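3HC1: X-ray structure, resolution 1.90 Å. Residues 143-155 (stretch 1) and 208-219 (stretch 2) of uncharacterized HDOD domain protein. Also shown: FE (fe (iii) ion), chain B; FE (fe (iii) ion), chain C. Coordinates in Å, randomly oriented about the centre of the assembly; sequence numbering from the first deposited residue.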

# COMPACT_ATOMS: atom_id res chain seq x y z
N VAL A 143 -8.54 8.50 1.01
CA VAL A 143 -7.47 8.19 1.95
C VAL A 143 -7.52 6.72 2.42
O VAL A 143 -6.48 6.12 2.66
CB VAL A 143 -7.35 9.25 3.11
CG1 VAL A 143 -6.20 8.87 4.07
CG2 VAL A 143 -7.06 10.65 2.53
N ASN A 144 -8.71 6.13 2.53
CA ASN A 144 -8.88 4.71 2.90
C ASN A 144 -8.24 3.77 1.86
O ASN A 144 -7.64 2.75 2.22
CB ASN A 144 -10.35 4.31 3.00
CG ASN A 144 -11.09 5.02 4.09
OD1 ASN A 144 -10.84 6.18 4.38
ND2 ASN A 144 -12.03 4.34 4.68
N VAL A 145 -8.29 4.19 0.61
CA VAL A 145 -7.66 3.43 -0.46
C VAL A 145 -6.16 3.61 -0.39
O VAL A 145 -5.39 2.69 -0.65
CB VAL A 145 -8.16 3.87 -1.86
CG1 VAL A 145 -7.61 2.98 -2.95
CG2 VAL A 145 -9.68 3.85 -1.92
N TYR A 146 -5.72 4.83 -0.13
CA TYR A 146 -4.31 5.11 0.04
C TYR A 146 -3.69 4.20 1.15
O TYR A 146 -2.65 3.58 0.95
CB TYR A 146 -4.07 6.58 0.40
CG TYR A 146 -2.60 6.92 0.59
CD1 TYR A 146 -2.01 6.81 1.83
CD2 TYR A 146 -1.82 7.38 -0.46
CE1 TYR A 146 -0.70 7.11 2.04
CE2 TYR A 146 -0.45 7.72 -0.24
CZ TYR A 146 0.09 7.56 1.00
OH TYR A 146 1.39 7.88 1.25
N VAL A 147 -4.34 4.17 2.30
CA VAL A 147 -3.83 3.43 3.46
C VAL A 147 -3.83 1.91 3.13
O VAL A 147 -2.82 1.28 3.37
CB VAL A 147 -4.64 3.74 4.74
CG1 VAL A 147 -4.40 2.69 5.82
CG2 VAL A 147 -4.30 5.16 5.27
N ALA A 148 -4.90 1.36 2.53
CA ALA A 148 -4.94 -0.06 2.09
C ALA A 148 -3.77 -0.37 1.15
O ALA A 148 -3.12 -1.42 1.28
CB ALA A 148 -6.27 -0.45 1.47
N GLY A 149 -3.49 0.57 0.25
CA GLY A 149 -2.40 0.43 -0.74
C GLY A 149 -1.02 0.38 -0.13
O GLY A 149 -0.20 -0.50 -0.43
N LEU A 150 -0.76 1.34 0.76
CA LEU A 150 0.55 1.40 1.41
C LEU A 150 0.81 0.16 2.26
O LEU A 150 1.98 -0.21 2.46
CB LEU A 150 0.65 2.66 2.27
CG LEU A 150 2.03 3.10 2.75
CD1 LEU A 150 3.09 3.09 1.68
CD2 LEU A 150 1.92 4.52 3.34
N LEU A 151 -0.25 -0.51 2.76
CA LEU A 151 -0.09 -1.66 3.61
C LEU A 151 -0.19 -2.99 2.87
O LEU A 151 -0.09 -4.06 3.49
CB LEU A 151 -1.16 -1.69 4.72
CG LEU A 151 -1.04 -0.52 5.73
CD1 LEU A 151 -2.25 -0.50 6.63
CD2 LEU A 151 0.26 -0.75 6.52
N HIS A 152 -0.48 -2.96 1.56
CA HIS A 152 -0.83 -4.19 0.82
C HIS A 152 0.19 -5.35 0.90
O HIS A 152 -0.16 -6.52 1.01
CB HIS A 152 -1.27 -3.91 -0.62
CG HIS A 152 -0.12 -3.78 -1.60
ND1 HIS A 152 0.68 -2.66 -1.63
CD2 HIS A 152 0.35 -4.61 -2.56
CE1 HIS A 152 1.63 -2.83 -2.53
NE2 HIS A 152 1.43 -3.98 -3.13
N ASP A 153 1.47 -4.98 0.82
CA ASP A 153 2.57 -5.88 0.90
C ASP A 153 3.26 -5.93 2.26
O ASP A 153 4.43 -6.34 2.36
CB ASP A 153 3.58 -5.52 -0.20
CG ASP A 153 3.22 -6.16 -1.54
OD1 ASP A 153 2.39 -7.10 -1.53
OD2 ASP A 153 3.74 -5.71 -2.59
N VAL A 154 2.54 -5.55 3.32
CA VAL A 154 3.14 -5.58 4.66
C VAL A 154 3.63 -7.01 5.02
O VAL A 154 4.59 -7.18 5.75
CB VAL A 154 2.17 -5.00 5.73
CG1 VAL A 154 0.96 -5.95 5.95
CG2 VAL A 154 2.86 -4.75 6.98
N GLY A 155 3.02 -8.04 4.44
CA GLY A 155 3.52 -9.41 4.59
C GLY A 155 4.90 -9.70 4.03
O GLY A 155 5.60 -10.54 4.60
N GLU A 208 -11.11 -4.96 8.75
CA GLU A 208 -11.10 -5.99 7.72
C GLU A 208 -11.08 -5.46 6.31
O GLU A 208 -10.68 -6.21 5.42
CB GLU A 208 -12.22 -7.03 7.96
CG GLU A 208 -11.87 -7.87 9.17
CD GLU A 208 -12.81 -8.99 9.52
OE1 GLU A 208 -14.06 -8.91 9.25
OE2 GLU A 208 -12.27 -9.94 10.13
N PHE A 209 -11.46 -4.20 6.06
CA PHE A 209 -11.34 -3.71 4.67
C PHE A 209 -9.87 -3.69 4.27
O PHE A 209 -9.54 -3.95 3.12
CB PHE A 209 -12.05 -2.37 4.40
CG PHE A 209 -11.27 -1.15 4.73
CD1 PHE A 209 -10.38 -0.62 3.79
CD2 PHE A 209 -11.45 -0.48 5.94
CE1 PHE A 209 -9.68 0.55 4.05
CE2 PHE A 209 -10.70 0.70 6.24
CZ PHE A 209 -9.83 1.21 5.30
N ILE A 210 -8.99 -3.43 5.23
CA ILE A 210 -7.53 -3.42 5.00
C ILE A 210 -7.04 -4.85 4.97
O ILE A 210 -6.31 -5.24 4.06
CB ILE A 210 -6.76 -2.60 6.10
CG1 ILE A 210 -7.16 -1.12 6.02
CG2 ILE A 210 -5.24 -2.75 5.96
CD1 ILE A 210 -6.92 -0.29 7.30
N CYS A 211 -7.42 -5.64 5.98
CA CYS A 211 -7.04 -7.06 6.02
C CYS A 211 -7.36 -7.77 4.74
O CYS A 211 -6.53 -8.48 4.17
CB CYS A 211 -7.73 -7.75 7.20
SG CYS A 211 -7.14 -7.17 8.81
N ASP A 212 -8.58 -7.57 4.25
CA ASP A 212 -8.96 -8.26 3.01
C ASP A 212 -8.17 -7.74 1.77
O ASP A 212 -7.94 -8.46 0.84
CB ASP A 212 -10.44 -8.05 2.77
CG ASP A 212 -11.33 -8.75 3.80
OD1 ASP A 212 -10.83 -9.45 4.73
OD2 ASP A 212 -12.56 -8.53 3.70
N THR A 213 -7.78 -6.47 1.77
CA THR A 213 -7.04 -5.93 0.66
C THR A 213 -5.69 -6.66 0.60
O THR A 213 -5.32 -7.14 -0.47
CB THR A 213 -6.79 -4.43 0.79
OG1 THR A 213 -8.03 -3.71 0.72
CG2 THR A 213 -5.82 -3.96 -0.31
N ILE A 214 -5.06 -6.84 1.77
CA ILE A 214 -3.77 -7.58 1.93
C ILE A 214 -3.92 -9.05 1.47
O ILE A 214 -3.11 -9.54 0.72
CB ILE A 214 -3.25 -7.46 3.37
CG1 ILE A 214 -2.98 -6.01 3.77
CG2 ILE A 214 -1.95 -8.28 3.60
CD1 ILE A 214 -2.82 -5.86 5.33
N LEU A 215 -5.05 -9.68 1.80
CA LEU A 215 -5.31 -11.08 1.45
C LEU A 215 -5.57 -11.32 -0.03
O LEU A 215 -5.15 -12.36 -0.59
CB LEU A 215 -6.52 -11.61 2.26
CG LEU A 215 -6.93 -13.08 2.08
CD1 LEU A 215 -5.75 -14.03 2.38
CD2 LEU A 215 -8.15 -13.44 2.96
N TYR A 216 -6.27 -10.39 -0.68
CA TYR A 216 -6.84 -10.63 -2.01
C TYR A 216 -6.22 -9.83 -3.14
O TYR A 216 -6.66 -9.95 -4.29
CB TYR A 216 -8.34 -10.36 -2.00
CG TYR A 216 -9.18 -11.21 -1.06
CD1 TYR A 216 -9.27 -12.59 -1.21
CD2 TYR A 216 -9.97 -10.60 -0.09
CE1 TYR A 216 -10.10 -13.37 -0.34
CE2 TYR A 216 -10.81 -11.35 0.76
CZ TYR A 216 -10.85 -12.71 0.65
OH TYR A 216 -11.69 -13.37 1.49
N HIS A 217 -5.19 -9.04 -2.83
CA HIS A 217 -4.66 -8.08 -3.79
C HIS A 217 -4.03 -8.67 -5.02
O HIS A 217 -3.87 -7.95 -6.01
CB HIS A 217 -3.75 -7.06 -3.15
CG HIS A 217 -2.40 -7.58 -2.75
ND1 HIS A 217 -2.11 -8.00 -1.46
CD2 HIS A 217 -1.24 -7.65 -3.43
CE1 HIS A 217 -0.84 -8.36 -1.39
NE2 HIS A 217 -0.32 -8.25 -2.60
N HIS A 218 -3.67 -9.97 -4.99
CA HIS A 218 -3.17 -10.67 -6.20
C HIS A 218 -4.25 -11.39 -6.98
O HIS A 218 -3.96 -11.94 -8.02
CB HIS A 218 -1.98 -11.62 -5.87
CG HIS A 218 -0.73 -10.89 -5.51
ND1 HIS A 218 0.07 -10.31 -6.47
CD2 HIS A 218 -0.12 -10.63 -4.32
CE1 HIS A 218 1.08 -9.67 -5.88
NE2 HIS A 218 1.01 -9.88 -4.57
N ASP A 219 -5.51 -11.38 -6.52
CA ASP A 219 -6.62 -11.86 -7.34
C ASP A 219 -7.94 -11.28 -6.90
O ASP A 219 -8.62 -11.83 -6.04
CB ASP A 219 -6.71 -13.36 -7.36
CG ASP A 219 -7.74 -13.88 -8.39
OD1 ASP A 219 -8.27 -13.11 -9.26
OD2 ASP A 219 -7.99 -15.07 -8.30
FE FE B . 1.79 -8.40 -3.15
FE FE C . 2.69 -5.47 -4.42
O HOH W 1 1.40 -6.99 -4.35

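Helices 143-150 and 208-216 run in broadly the same direction, their axes 46° apart and 9.3 Å at closest approach. No hydrogen bond links the two stretches; side-chain packing joins the helices, and metal coordination joins the segments that follow them.

Asn 144 opens the contact through its backbone: its O lies 3.5 Å from Phe 209 CE1, near the plane of the ring, where the slightly positive C-H edge suits a carbonyl oxygen. Val 147 adds a light apolar touch, CG1 to Ile 210 CD1 at 4.2 Å. Ala 148 points toward the partner helix, and its small methyl lets the backbones come close, with 5.1 Å between its CA and that of Ile 210. Its CB sits 3.8 Å from Thr 213 OG1, a hydroxyl already engaged in a 2.8 Å hydrogen bond from Thr 213 OG1 to Phe 209 O, so the polar group packs here without needing a partner across the interface. Leu 151 continues the apolar seam, CD1 lying 3.8 Å from Ile 210 CG2.

At His 152 the chemistry changes. Its ND1 donates to Gly 149 O (2.6 Å), leaving NE2 free to bind the chain C iron at 2.3 Å. The edge of its ring meets the face of His 217, the planes at 86° and CD2 to CD2 3.5 Å. Asp 153, whose carboxylate can bridge two cations, binds the chain B iron through OD1 (2.2 Å) and the chain C iron through OD2 (2.1 Å); water 1 also bridges them. His 217 NE2 and His 218 NE2 each bind the chain B iron at 2.2 Å, so this ion ties the stretches together. Beyond this site, Val 154 returns to hydrophobic packing, its CG1 3.8 Å from Ile 214 CD1.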